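Local atomic coordinates of serine--tRNA ligase (PDB entry 2DQ0), a protein that catalyses the ATP-dependent attachment of serine to tRNA(Ser), and probably also to tRNA(Sec), as a homodimeric class II aminoacyl-tRNA synthetase. Residues F202-F212 / N326-L334; E423-P431 / G439-E447. All blocks are in the same frame, centred on the assembly; numbering follows the deposited sequence.

Contact 1 (F202-F212 / N326-L334); sequences FALDRLIEKGF and NAEELFQEL
Phe202 starts the contact by bringing its ring up to Leu330 and Leu334. With CG anti to the backbone N (chi1 167°), the ring reaches out to the second helix: CE2 comes to 3.3 Å from Leu330 CD2 and also meets Leu334 CD1, while CZ lies 3.9 Å from Glu333 CB. One residue on, Ala203 CB touches the other branch of the same leucine, 4.2 Å from Leu330 CD1. Arg206 is next. Its CB passes Leu330 CD2, then the chain bends at chi2 and chi3 and presents the guanidinium side-on to Glu333, NE bonding to OE1 at 2.8 Å and NH2 to OE2 at 2.6 Å. Both oxygens are met on their syn sides, although the guanidinium and carboxylate planes are 43° apart. Phe202 CE1 sits over the face of that guanidinium, flanking the salt bridge with an aromatic edge. With an alanine in place of Arg206, Glu333 would probably lose its charge partner and Phe202 CE1 the flat group it lies over. Leu207 adds CD2 beside Leu330 CD1, and its CD1 rests over the face of the Phe212 ring. Lys210 stretches across toward Glu329 OE2 in a weak salt bridge, with the position of NZ less certain. Gly211, at positive phi, then closes the helix as the C-prime residue of a Schellman motif, its N bonded to Ile208 O and Phe212 N to Leu207 O. The axes of the short helical segments 202-209 and 326-333 come within 10.9 Å, their directions 133° apart, and Ala203 and Leu330 both touch Ile408. Helix 190-209 leading into strand 213-216, with Leu204 packed on Leu197 of the second subunit, matches motif 1, the dimer-interface element of class II synthetases.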
ATOM      1  N   PHE A 202      16.937  -6.938  -9.506  1.00 45.59           N
ATOM      2  CA  PHE A 202      17.354  -7.987 -10.429  1.00 42.16           C
ATOM      3  C   PHE A 202      16.250  -8.219 -11.476  1.00 45.93           C
ATOM      4  O   PHE A 202      16.483  -8.079 -12.675  1.00 48.82           O
ATOM      5  CB  PHE A 202      17.643  -9.260  -9.639  1.00 39.45           C
ATOM      6  CG  PHE A 202      17.787 -10.484 -10.474  1.00 39.62           C
ATOM      7  CD1 PHE A 202      18.804 -10.591 -11.411  1.00 39.09           C
ATOM      8  CD2 PHE A 202      16.906 -11.551 -10.311  1.00 40.13           C
ATOM      9  CE1 PHE A 202      18.940 -11.752 -12.175  1.00 48.94           C
ATOM     10  CE2 PHE A 202      17.033 -12.720 -11.070  1.00 42.08           C
ATOM     11  CZ  PHE A 202      18.047 -12.822 -12.000  1.00 45.24           C
ATOM     12  N   ALA A 203      15.042  -8.543 -11.019  1.00 46.12           N
ATOM     13  CA  ALA A 203      13.923  -8.775 -11.930  1.00 45.65           C
ATOM     14  C   ALA A 203      13.765  -7.586 -12.846  1.00 43.87           C
ATOM     15  O   ALA A 203      13.694  -7.717 -14.062  1.00 41.17           O
ATOM     16  CB  ALA A 203      12.634  -8.983 -11.149  1.00 42.48           C
ATOM     17  N   LEU A 204      13.699  -6.420 -12.228  1.00 44.69           N
ATOM     18  CA  LEU A 204      13.546  -5.165 -12.935  1.00 44.33           C
ATOM     19  C   LEU A 204      14.580  -4.989 -14.040  1.00 47.42           C
ATOM     20  O   LEU A 204      14.230  -4.667 -15.169  1.00 46.53           O
ATOM     21  CB  LEU A 204      13.661  -4.025 -11.937  1.00 39.54           C
ATOM     22  CG  LEU A 204      12.693  -2.871 -12.108  1.00 45.67           C
ATOM     23  CD1 LEU A 204      11.323  -3.357 -12.586  1.00 50.48           C
ATOM     24  CD2 LEU A 204      12.573  -2.186 -10.766  1.00 46.29           C
ATOM     25  N   ASP A 205      15.849  -5.209 -13.705  1.00 45.00           N
ATOM     26  CA  ASP A 205      16.943  -5.053 -14.655  1.00 44.57           C
ATOM     27  C   ASP A 205      16.821  -5.954 -15.874  1.00 46.59           C
ATOM     28  O   ASP A 205      16.920  -5.511 -17.024  1.00 49.75           O
ATOM     29  CB  ASP A 205      18.285  -5.320 -13.959  1.00 35.88           C
ATOM     30  CG  ASP A 205      18.783  -4.121 -13.160  1.00 49.33           C
ATOM     31  OD1 ASP A 205      18.169  -3.025 -13.213  1.00 53.36           O
ATOM     32  OD2 ASP A 205      19.807  -4.271 -12.470  1.00 49.97           O
ATOM     33  N   ARG A 206      16.600  -7.228 -15.620  1.00 43.41           N
ATOM     34  CA  ARG A 206      16.490  -8.171 -16.699  1.00 47.60           C
ATOM     35  C   ARG A 206      15.339  -7.888 -17.664  1.00 49.50           C
ATOM     36  O   ARG A 206      15.529  -7.975 -18.872  1.00 57.95           O
ATOM     37  CB  ARG A 206      16.376  -9.581 -16.140  1.00 40.11           C
ATOM     38  CG  ARG A 206      17.481 -10.481 -16.611  1.00 54.13           C
ATOM     39  CD  ARG A 206      18.803  -9.977 -16.120  1.00 56.92           C
ATOM     40  NE  ARG A 206      19.734 -11.075 -15.902  1.00 52.21           N
ATOM     41  CZ  ARG A 206      20.877 -10.947 -15.232  1.00 71.84           C
ATOM     42  NH1 ARG A 206      21.238  -9.765 -14.720  1.00 71.63           N
ATOM     43  NH2 ARG A 206      21.648 -12.010 -15.040  1.00 69.22           N
ATOM     44  N   LEU A 207      14.151  -7.569 -17.157  1.00 48.16           N
ATOM     45  CA  LEU A 207      13.033  -7.282 -18.048  1.00 47.22           C
ATOM     46  C   LEU A 207      13.340  -6.021 -18.836  1.00 53.22           C
ATOM     47  O   LEU A 207      12.986  -5.917 -20.017  1.00 50.72           O
ATOM     48  CB  LEU A 207      11.725  -7.114 -17.282  1.00 43.97           C
ATOM     49  CG  LEU A 207      10.922  -8.402 -17.081  1.00 46.69           C
ATOM     50  CD1 LEU A 207      10.422  -8.889 -18.428  1.00 44.99           C
ATOM     51  CD2 LEU A 207      11.764  -9.471 -16.414  1.00 30.51           C
ATOM     52  N   ILE A 208      14.010  -5.066 -18.193  1.00 49.16           N
ATOM     53  CA  ILE A 208      14.390  -3.834 -18.881  1.00 49.24           C
ATOM     54  C   ILE A 208      15.341  -4.154 -20.040  1.00 52.18           C
ATOM     55  O   ILE A 208      15.199  -3.615 -21.130  1.00 49.43           O
ATOM     56  CB  ILE A 208      15.074  -2.835 -17.942  1.00 44.02           C
ATOM     57  CG1 ILE A 208      14.038  -2.183 -17.032  1.00 42.69           C
ATOM     58  CG2 ILE A 208      15.752  -1.749 -18.742  1.00 43.97           C
ATOM     59  CD1 ILE A 208      14.642  -1.154 -16.104  1.00 31.83           C
ATOM     60  N   GLU A 209      16.312  -5.029 -19.816  1.00 54.06           N
ATOM     61  CA  GLU A 209      17.208  -5.385 -20.908  1.00 60.93           C
ATOM     62  C   GLU A 209      16.399  -6.007 -22.065  1.00 57.73           C
ATOM     63  O   GLU A 209      16.756  -5.843 -23.225  1.00 61.28           O
ATOM     64  CB  GLU A 209      18.273  -6.391 -20.452  1.00 63.81           C
ATOM     65  CG  GLU A 209      19.063  -6.001 -19.222  1.00 69.41           C
ATOM     66  CD  GLU A 209      19.897  -7.158 -18.671  1.00 76.68           C
ATOM     67  OE1 GLU A 209      20.504  -6.994 -17.585  1.00 70.99           O
ATOM     68  OE2 GLU A 209      19.943  -8.231 -19.322  1.00 77.09           O
ATOM     69  N   LYS A 210      15.318  -6.722 -21.757  1.00 48.48           N
ATOM     70  CA  LYS A 210      14.520  -7.348 -22.807  1.00 42.61           C
ATOM     71  C   LYS A 210      13.530  -6.400 -23.456  1.00 47.47           C
ATOM     72  O   LYS A 210      12.642  -6.845 -24.185  1.00 51.07           O
ATOM     73  CB  LYS A 210      13.754  -8.554 -22.260  1.00 43.12           C
ATOM     74  CG  LYS A 210      14.641  -9.702 -21.803  1.00 44.35           C
ATOM     75  CD  LYS A 210      13.827 -10.922 -21.404  1.00 49.44           C
ATOM     76  CE  LYS A 210      14.726 -12.136 -21.355  1.00 51.02           C
ATOM     77  NZ  LYS A 210      14.041 -13.337 -20.819  1.00 65.75           N
ATOM     78  N   GLY A 211      13.654  -5.105 -23.160  1.00 47.06           N
ATOM     79  CA  GLY A 211      12.762  -4.123 -23.749  1.00 47.46           C
ATOM     80  C   GLY A 211      11.506  -3.658 -23.027  1.00 52.24           C
ATOM     81  O   GLY A 211      10.660  -2.973 -23.632  1.00 52.34           O
ATOM     82  N   PHE A 212      11.356  -4.001 -21.751  1.00 53.07           N
ATOM     83  CA  PHE A 212      10.159  -3.569 -21.014  1.00 50.77           C
ATOM     84  C   PHE A 212      10.331  -2.206 -20.331  1.00 49.05           C
ATOM     85  O   PHE A 212      11.354  -1.949 -19.675  1.00 58.40           O
ATOM     86  CB  PHE A 212       9.783  -4.621 -19.979  1.00 46.11           C
ATOM     87  CG  PHE A 212       9.260  -5.875 -20.574  1.00 46.62           C
ATOM     88  CD1 PHE A 212      10.044  -6.619 -21.458  1.00 43.63           C
ATOM     89  CD2 PHE A 212       7.965  -6.309 -20.279  1.00 43.81           C
ATOM     90  CE1 PHE A 212       9.539  -7.787 -22.048  1.00 44.91           C
ATOM     91  CE2 PHE A 212       7.448  -7.469 -20.858  1.00 46.11           C
ATOM     92  CZ  PHE A 212       8.239  -8.218 -21.752  1.00 40.18           C
ATOM     93  N   ASN A 326      10.613 -15.825 -19.614  1.00 56.63           N
ATOM     94  CA  ASN A 326      11.294 -14.707 -18.973  1.00 53.79           C
ATOM     95  C   ASN A 326      11.356 -14.979 -17.484  1.00 51.51           C
ATOM     96  O   ASN A 326      12.382 -14.725 -16.866  1.00 50.61           O
ATOM     97  CB  ASN A 326      10.568 -13.385 -19.243  1.00 55.27           C
ATOM     98  CG  ASN A 326      10.816 -12.854 -20.644  1.00 55.49           C
ATOM     99  OD1 ASN A 326      10.188 -11.894 -21.068  1.00 55.29           O
ATOM    100  ND2 ASN A 326      11.733 -13.479 -21.364  1.00 45.77           N
ATOM    101  N   ALA A 327      10.266 -15.504 -16.910  1.00 53.00           N
ATOM    102  CA  ALA A 327      10.256 -15.829 -15.475  1.00 47.92           C
ATOM    103  C   ALA A 327      11.151 -17.034 -15.214  1.00 47.77           C
ATOM    104  O   ALA A 327      11.877 -17.056 -14.227  1.00 53.87           O
ATOM    105  CB  ALA A 327       8.863 -16.118 -14.994  1.00 44.73           C
ATOM    106  N   GLU A 328      11.110 -18.030 -16.098  1.00 44.56           N
ATOM    107  CA  GLU A 328      11.961 -19.220 -15.941  1.00 46.06           C
ATOM    108  C   GLU A 328      13.436 -18.853 -15.860  1.00 47.26           C
ATOM    109  O   GLU A 328      14.178 -19.448 -15.080  1.00 46.11           O
ATOM    110  CB  GLU A 328      11.773 -20.206 -17.105  1.00 45.45           C
ATOM    111  CG  GLU A 328      10.452 -20.918 -17.110  1.00 49.95           C
ATOM    112  CD  GLU A 328      10.340 -21.950 -18.200  1.00 56.97           C
ATOM    113  OE1 GLU A 328      11.122 -22.926 -18.180  1.00 58.38           O
ATOM    114  OE2 GLU A 328       9.458 -21.791 -19.073  1.00 65.78           O
ATOM    115  N   GLU A 329      13.860 -17.877 -16.668  1.00 49.80           N
ATOM    116  CA  GLU A 329      15.259 -17.465 -16.676  1.00 48.90           C
ATOM    117  C   GLU A 329      15.692 -16.922 -15.344  1.00 49.26           C
ATOM    118  O   GLU A 329      16.797 -17.219 -14.876  1.00 50.23           O
ATOM    119  CB  GLU A 329      15.517 -16.410 -17.743  1.00 51.64           C
ATOM    120  CG  GLU A 329      15.735 -16.960 -19.140  1.00 71.80           C
ATOM    121  CD  GLU A 329      15.926 -15.848 -20.163  1.00 81.57           C
ATOM    122  OE1 GLU A 329      16.712 -14.921 -19.874  1.00 83.56           O
ATOM    123  OE2 GLU A 329      15.300 -15.897 -21.249  1.00 82.01           O
ATOM    124  N   LEU A 330      14.827 -16.121 -14.727  1.00 46.54           N
ATOM    125  CA  LEU A 330      15.164 -15.534 -13.441  1.00 44.92           C
ATOM    126  C   LEU A 330      15.425 -16.595 -12.397  1.00 45.74           C
ATOM    127  O   LEU A 330      16.439 -16.547 -11.691  1.00 43.61           O
ATOM    128  CB  LEU A 330      14.055 -14.602 -12.958  1.00 47.63           C
ATOM    129  CG  LEU A 330      13.868 -13.380 -13.845  1.00 49.66           C
ATOM    130  CD1 LEU A 330      12.660 -12.600 -13.365  1.00 49.17           C
ATOM    131  CD2 LEU A 330      15.138 -12.536 -13.826  1.00 42.99           C
ATOM    132  N   PHE A 331      14.522 -17.564 -12.295  1.00 42.31           N
ATOM    133  CA  PHE A 331      14.710 -18.605 -11.304  1.00 44.10           C
ATOM    134  C   PHE A 331      15.883 -19.514 -11.603  1.00 44.06           C
ATOM    135  O   PHE A 331      16.486 -20.072 -10.684  1.00 48.70           O
ATOM    136  CB  PHE A 331      13.406 -19.364 -11.094  1.00 38.92           C
ATOM    137  CG  PHE A 331      12.400 -18.570 -10.306  1.00 40.75           C
ATOM    138  CD1 PHE A 331      12.326 -18.707  -8.906  1.00 28.00           C
ATOM    139  CD2 PHE A 331      11.591 -17.606 -10.950  1.00 27.37           C
ATOM    140  CE1 PHE A 331      11.468 -17.895  -8.151  1.00 30.56           C
ATOM    141  CE2 PHE A 331      10.733 -16.787 -10.217  1.00 30.41           C
ATOM    142  CZ  PHE A 331      10.663 -16.927  -8.801  1.00 30.67           C
ATOM    143  N   GLN A 332      16.238 -19.653 -12.876  1.00 43.33           N
ATOM    144  CA  GLN A 332      17.416 -20.448 -13.199  1.00 47.93           C
ATOM    145  C   GLN A 332      18.657 -19.685 -12.701  1.00 45.07           C
ATOM    146  O   GLN A 332      19.541 -20.282 -12.073  1.00 49.77           O
ATOM    147  CB  GLN A 332      17.504 -20.722 -14.694  1.00 46.00           C
ATOM    148  CG  GLN A 332      16.404 -21.631 -15.179  1.00 54.27           C
ATOM    149  CD  GLN A 332      16.412 -21.812 -16.677  1.00 50.09           C
ATOM    150  OE1 GLN A 332      15.502 -22.413 -17.245  1.00 60.80           O
ATOM    151  NE2 GLN A 332      17.438 -21.297 -17.325  1.00 48.51           N
ATOM    152  N   GLU A 333      18.721 -18.372 -12.934  1.00 38.42           N
ATOM    153  CA  GLU A 333      19.875 -17.608 -12.444  1.00 45.96           C
ATOM    154  C   GLU A 333      19.920 -17.645 -10.904  1.00 50.44           C
ATOM    155  O   GLU A 333      20.994 -17.659 -10.288  1.00 54.28           O
ATOM    156  CB  GLU A 333      19.828 -16.161 -12.952  1.00 48.08           C
ATOM    157  CG  GLU A 333      19.856 -16.059 -14.490  1.00 65.66           C
ATOM    158  CD  GLU A 333      20.447 -14.749 -15.017  1.00 65.19           C
ATOM    159  OE1 GLU A 333      19.678 -13.870 -15.478  1.00 62.42           O
ATOM    160  OE2 GLU A 333      21.688 -14.607 -14.968  1.00 65.71           O
ATOM    161  N   LEU A 334      18.739 -17.663 -10.293  1.00 53.57           N
ATOM    162  CA  LEU A 334      18.596 -17.719  -8.848  1.00 50.90           C
ATOM    163  C   LEU A 334      18.905 -19.145  -8.365  1.00 54.14           C
ATOM    164  O   LEU A 334      18.872 -19.430  -7.161  1.00 49.04           O
ATOM    165  CB  LEU A 334      17.167 -17.324  -8.471  1.00 45.75           C
ATOM    166  CG  LEU A 334      16.932 -15.964  -7.819  1.00 43.26           C
ATOM    167  CD1 LEU A 334      18.105 -15.082  -8.029  1.00 37.02           C
ATOM    168  CD2 LEU A 334      15.675 -15.338  -8.360  1.00 35.55           C
TER

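Contact 2 (E423-P431 / G439-E447); sequences EEDGTVRIP and GFKEIVPVE
Thr427 meets Ile443, Glu442 and Pro445 where two short antiparallel strands come together near the C-terminal end of the model. Its CB lies 4.0 Å from Ile443 O. From there the side chain forks. CG2, anti to the backbone N, comes to 3.6 Å from Ile443 O, and onward it meets the carboxylate end of Glu442, with Glu442 CD at 4.1 Å; Val444 CG1 is a further neighbour. Thr427 OG1 goes the other way (chi1 -59°), touching Pro445 CD at 3.5 Å. The same Thr427 OG1 donates a 2.8 Å hydrogen bond to Asp425 OD2. The backbone N of Thr427 bonds to that same oxygen, making an Asx turn, and both donors approach from one face of the carboxylate, above its plane. Beyond the threonine the pairing becomes regular. Val428 and Ile443 form a hydrogen-bonded pair, with Val428 N to Ile443 O at 2.9 Å and Ile443 N to Val428 O at 2.7 Å; their side chains share one face and both touch Leu169. Arg429 and Glu442 follow as a non-hydrogen-bonded pair on the other face. Ile430 N then bonds to Lys441 O at 2.8 Å, and Ile430 CG2 meets the edge of the Phe440 ring. The Phe440 side chain also touches Glu191 and Ile194 of helix 190-209. Across the gap, hydrogen bonding is entirely a backbone affair. The side chains divide by face, aliphatic groups from Val428 and Ile443 turning into the protein and charged groups from Arg429 and Glu442 lying on the opposite face. Glu442 OE1 lies near Arg429 NE without contact, and that NE makes a long, out-of-plane salt bridge to Glu423 OE2; the register therefore rests on the three backbone bonds, with charge probably adding only a diffuse attraction.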
ATOM      1  N   GLU A 423      22.071 -24.599   4.472  1.00 48.31           N
ATOM      2  CA  GLU A 423      23.086 -25.570   4.810  1.00 54.69           C
ATOM      3  C   GLU A 423      22.600 -26.159   6.136  1.00 57.95           C
ATOM      4  O   GLU A 423      21.599 -25.675   6.686  1.00 59.96           O
ATOM      5  CB  GLU A 423      24.449 -24.873   4.939  1.00 53.27           C
ATOM      6  CG  GLU A 423      25.076 -24.502   3.582  1.00 53.39           C
ATOM      7  CD  GLU A 423      26.296 -23.564   3.691  1.00 65.90           C
ATOM      8  OE1 GLU A 423      26.584 -23.057   4.806  1.00 63.51           O
ATOM      9  OE2 GLU A 423      26.964 -23.324   2.652  1.00 59.76           O
ATOM     10  N   GLU A 424      23.278 -27.190   6.646  1.00 53.56           N
ATOM     11  CA  GLU A 424      22.836 -27.829   7.887  1.00 53.86           C
ATOM     12  C   GLU A 424      22.684 -26.890   9.057  1.00 51.62           C
ATOM     13  O   GLU A 424      21.741 -27.012   9.848  1.00 50.16           O
ATOM     14  CB  GLU A 424      23.797 -28.916   8.343  1.00 64.81           C
ATOM     15  CG  GLU A 424      24.087 -30.022   7.364  1.00 85.76           C
ATOM     16  CD  GLU A 424      24.938 -31.112   8.002  1.00 88.14           C
ATOM     17  OE1 GLU A 424      24.469 -31.716   8.994  1.00 85.42           O
ATOM     18  OE2 GLU A 424      26.069 -31.355   7.521  1.00 86.05           O
ATOM     19  N   ASP A 425      23.624 -25.962   9.182  1.00 47.69           N
ATOM     20  CA  ASP A 425      23.616 -25.033  10.301  1.00 52.25           C
ATOM     21  C   ASP A 425      22.622 -23.880  10.204  1.00 55.32           C
ATOM     22  O   ASP A 425      22.479 -23.120  11.169  1.00 56.40           O
ATOM     23  CB  ASP A 425      25.018 -24.466  10.512  1.00 60.28           C
ATOM     24  CG  ASP A 425      25.511 -23.687   9.316  1.00 66.41           C
ATOM     25  OD1 ASP A 425      26.719 -23.374   9.260  1.00 72.93           O
ATOM     26  OD2 ASP A 425      24.685 -23.385   8.431  1.00 70.63           O
ATOM     27  N   GLY A 426      21.942 -23.744   9.061  1.00 49.99           N
ATOM     28  CA  GLY A 426      20.984 -22.654   8.900  1.00 49.81           C
ATOM     29  C   GLY A 426      21.497 -21.551   7.979  1.00 51.30           C
ATOM     30  O   GLY A 426      20.737 -20.726   7.471  1.00 47.96           O
ATOM     31  N   THR A 427      22.808 -21.532   7.775  1.00 48.99           N
ATOM     32  CA  THR A 427      23.409 -20.567   6.893  1.00 44.23           C
ATOM     33  C   THR A 427      22.752 -20.707   5.542  1.00 49.81           C
ATOM     34  O   THR A 427      22.543 -21.817   5.047  1.00 51.53           O
ATOM     35  CB  THR A 427      24.874 -20.839   6.703  1.00 45.79           C
ATOM     36  OG1 THR A 427      25.522 -20.799   7.976  1.00 53.50           O
ATOM     37  CG2 THR A 427      25.488 -19.803   5.767  1.00 46.56           C
ATOM     38  N   VAL A 428      22.433 -19.574   4.938  1.00 48.96           N
ATOM     39  CA  VAL A 428      21.795 -19.579   3.644  1.00 40.25           C
ATOM     40  C   VAL A 428      22.680 -18.867   2.654  1.00 38.31           C
ATOM     41  O   VAL A 428      23.009 -17.705   2.835  1.00 43.94           O
ATOM     42  CB  VAL A 428      20.423 -18.907   3.727  1.00 34.99           C
ATOM     43  CG1 VAL A 428      19.928 -18.530   2.333  1.00 31.91           C
ATOM     44  CG2 VAL A 428      19.457 -19.851   4.398  1.00 32.28           C
ATOM     45  N   ARG A 429      23.079 -19.579   1.610  1.00 45.18           N
ATOM     46  CA  ARG A 429      23.941 -18.998   0.591  1.00 52.77           C
ATOM     47  C   ARG A 429      23.067 -18.269  -0.402  1.00 51.59           C
ATOM     48  O   ARG A 429      21.996 -18.753  -0.755  1.00 60.29           O
ATOM     49  CB  ARG A 429      24.776 -20.089  -0.096  1.00 43.68           C
ATOM     50  CG  ARG A 429      25.779 -20.733   0.856  1.00 58.19           C
ATOM     51  CD  ARG A 429      26.630 -21.795   0.188  1.00 75.80           C
ATOM     52  NE  ARG A 429      27.901 -21.254  -0.291  1.00 88.39           N
ATOM     53  CZ  ARG A 429      28.822 -21.966  -0.933  1.00 87.98           C
ATOM     54  NH1 ARG A 429      29.950 -21.392  -1.330  1.00 88.10           N
ATOM     55  NH2 ARG A 429      28.613 -23.252  -1.185  1.00 95.28           N
ATOM     56  N   ILE A 430      23.492 -17.087  -0.832  1.00 46.94           N
ATOM     57  CA  ILE A 430      22.674 -16.369  -1.788  1.00 48.17           C
ATOM     58  C   ILE A 430      23.293 -16.507  -3.177  1.00 44.94           C
ATOM     59  O   ILE A 430      24.492 -16.388  -3.341  1.00 47.49           O
ATOM     60  CB  ILE A 430      22.425 -14.864  -1.339  1.00 45.06           C
ATOM     61  CG1 ILE A 430      23.157 -13.901  -2.234  1.00 42.78           C
ATOM     62  CG2 ILE A 430      22.793 -14.653   0.111  1.00 51.40           C
ATOM     63  CD1 ILE A 430      22.314 -13.512  -3.394  1.00 50.00           C
ATOM     64  N   PRO A 431      22.464 -16.812  -4.187  1.00 46.19           N
ATOM     65  CA  PRO A 431      22.870 -16.990  -5.591  1.00 46.11           C
ATOM     66  C   PRO A 431      23.807 -15.888  -6.079  1.00 51.34           C
ATOM     67  O   PRO A 431      23.519 -14.707  -5.898  1.00 49.16           O
ATOM     68  CB  PRO A 431      21.544 -16.961  -6.349  1.00 49.48           C
ATOM     69  CG  PRO A 431      20.548 -17.451  -5.337  1.00 58.19           C
ATOM     70  CD  PRO A 431      20.993 -16.819  -4.049  1.00 41.96           C
ATOM     71  N   GLY A 439      25.447  -7.442  -1.713  1.00 43.99           N
ATOM     72  CA  GLY A 439      26.692  -7.133  -1.051  1.00 41.69           C
ATOM     73  C   GLY A 439      27.174  -8.445  -0.474  1.00 47.51           C
ATOM     74  O   GLY A 439      28.134  -9.044  -0.960  1.00 59.74           O
ATOM     75  N   PHE A 440      26.478  -8.918   0.544  1.00 44.34           N
ATOM     76  CA  PHE A 440      26.823 -10.161   1.201  1.00 40.59           C
ATOM     77  C   PHE A 440      26.575 -11.371   0.296  1.00 39.85           C
ATOM     78  O   PHE A 440      25.752 -11.308  -0.593  1.00 39.75           O
ATOM     79  CB  PHE A 440      26.010 -10.262   2.474  1.00 33.98           C
ATOM     80  CG  PHE A 440      24.522 -10.166   2.252  1.00 46.33           C
ATOM     81  CD1 PHE A 440      23.775 -11.300   1.929  1.00 43.21           C
ATOM     82  CD2 PHE A 440      23.857  -8.952   2.427  1.00 40.68           C
ATOM     83  CE1 PHE A 440      22.384 -11.215   1.795  1.00 54.20           C
ATOM     84  CE2 PHE A 440      22.462  -8.858   2.294  1.00 39.92           C
ATOM     85  CZ  PHE A 440      21.721  -9.983   1.980  1.00 43.74           C
ATOM     86  N   LYS A 441      27.287 -12.473   0.527  1.00 50.93           N
ATOM     87  CA  LYS A 441      27.121 -13.672  -0.304  1.00 46.36           C
ATOM     88  C   LYS A 441      26.321 -14.765   0.393  1.00 52.82           C
ATOM     89  O   LYS A 441      25.861 -15.716  -0.237  1.00 52.28           O
ATOM     90  CB  LYS A 441      28.481 -14.232  -0.711  1.00 51.34           C
ATOM     91  CG  LYS A 441      29.330 -13.284  -1.557  1.00 58.70           C
ATOM     92  CD  LYS A 441      30.597 -13.967  -2.029  1.00 55.90           C
ATOM     93  CE  LYS A 441      31.511 -12.994  -2.738  1.00 67.21           C
ATOM     94  NZ  LYS A 441      31.844 -11.835  -1.873  1.00 75.12           N
ATOM     95  N   GLU A 442      26.143 -14.625   1.697  1.00 49.61           N
ATOM     96  CA  GLU A 442      25.379 -15.601   2.444  1.00 46.82           C
ATOM     97  C   GLU A 442      24.804 -14.927   3.678  1.00 49.97           C
ATOM     98  O   GLU A 442      25.167 -13.797   4.011  1.00 49.12           O
ATOM     99  CB  GLU A 442      26.284 -16.752   2.877  1.00 53.31           C
ATOM    100  CG  GLU A 442      27.567 -16.294   3.575  1.00 64.66           C
ATOM    101  CD  GLU A 442      28.368 -17.449   4.164  1.00 77.69           C
ATOM    102  OE1 GLU A 442      28.547 -18.479   3.460  1.00 69.86           O
ATOM    103  OE2 GLU A 442      28.826 -17.319   5.326  1.00 78.78           O
ATOM    104  N   ILE A 443      23.886 -15.610   4.348  1.00 44.21           N
ATOM    105  CA  ILE A 443      23.316 -15.065   5.563  1.00 43.58           C
ATOM    106  C   ILE A 443      23.551 -16.106   6.637  1.00 44.36           C
ATOM    107  O   ILE A 443      23.106 -17.240   6.511  1.00 43.99           O
ATOM    108  CB  ILE A 443      21.798 -14.772   5.434  1.00 36.90           C
ATOM    109  CG1 ILE A 443      21.544 -13.864   4.218  1.00 36.36           C
ATOM    110  CG2 ILE A 443      21.309 -14.096   6.726  1.00 25.79           C
ATOM    111  CD1 ILE A 443      20.096 -13.690   3.855  1.00 38.74           C
ATOM    112  N   VAL A 444      24.267 -15.722   7.684  1.00 37.53           N
ATOM    113  CA  VAL A 444      24.561 -16.655   8.758  1.00 49.04           C
ATOM    114  C   VAL A 444      23.654 -16.490   9.966  1.00 49.84           C
ATOM    115  O   VAL A 444      23.122 -15.409  10.237  1.00 58.48           O
ATOM    116  CB  VAL A 444      26.051 -16.537   9.211  1.00 49.62           C
ATOM    117  CG1 VAL A 444      26.941 -16.539   7.990  1.00 42.96           C
ATOM    118  CG2 VAL A 444      26.285 -15.272  10.031  1.00 45.37           C
ATOM    119  N   PRO A 445      23.450 -17.577  10.705  1.00 53.03           N
ATOM    120  CA  PRO A 445      22.596 -17.520  11.890  1.00 54.46           C
ATOM    121  C   PRO A 445      23.165 -16.565  12.913  1.00 56.56           C
ATOM    122  O   PRO A 445      24.373 -16.350  12.954  1.00 51.06           O
ATOM    123  CB  PRO A 445      22.586 -18.967  12.386  1.00 46.26           C
ATOM    124  CG  PRO A 445      23.802 -19.535  11.846  1.00 48.86           C
ATOM    125  CD  PRO A 445      23.910 -18.950  10.466  1.00 48.05           C
ATOM    126  N   VAL A 446      22.284 -15.983  13.720  1.00 59.98           N
ATOM    127  CA  VAL A 446      22.703 -15.052  14.754  1.00 64.01           C
ATOM    128  C   VAL A 446      22.865 -15.861  16.029  1.00 72.35           C
ATOM    129  O   VAL A 446      22.341 -16.970  16.132  1.00 73.44           O
ATOM    130  CB  VAL A 446      21.650 -13.911  14.941  1.00 51.90           C
ATOM    131  CG1 VAL A 446      21.344 -13.306  13.610  1.00 57.30           C
ATOM    132  CG2 VAL A 446      20.378 -14.411  15.557  1.00 39.96           C
ATOM    133  N   GLU A 447      23.598 -15.318  16.994  1.00 83.57           N
ATOM    134  CA  GLU A 447      23.810 -16.016  18.260  1.00 92.68           C
ATOM    135  C   GLU A 447      24.088 -15.065  19.418  1.00 91.76           C
ATOM    136  O   GLU A 447      23.484 -15.304  20.484  1.00 92.64           O
ATOM    137  CB  GLU A 447      24.967 -17.003  18.119  1.00 99.68           C
ATOM    138  CG  GLU A 447      24.676 -18.172  17.199  1.00103.72           C
ATOM    139  CD  GLU A 447      25.941 -18.757  16.620  1.00111.03           C
ATOM    140  OE1 GLU A 447      26.843 -19.108  17.410  1.00115.71           O
ATOM    141  OE2 GLU A 447      26.036 -18.860  15.377  1.00113.62           O
TER

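Contact 1 and contact 2 lie 24 Å apart between centres, on the same side of the chain's centre, and meet directly at Pro431: its CG packs 3.2 Å from Leu334 O, and its CB lies near Glu333 O. Helix 190-209 also serves both, with residues 202-209 in contact 1 while its earlier residues Glu191, Ile192 and Ile194 receive Phe440 and Ile443 of contact 2. Contact 1 is the one near the active site. The Leu330 side chain is about 11 Å from the bound seryl-adenylate analogue and about 8 Å from the side chain of Thr406, a predicted serine-binding residue. Contact 2 lies away from the annotated sites.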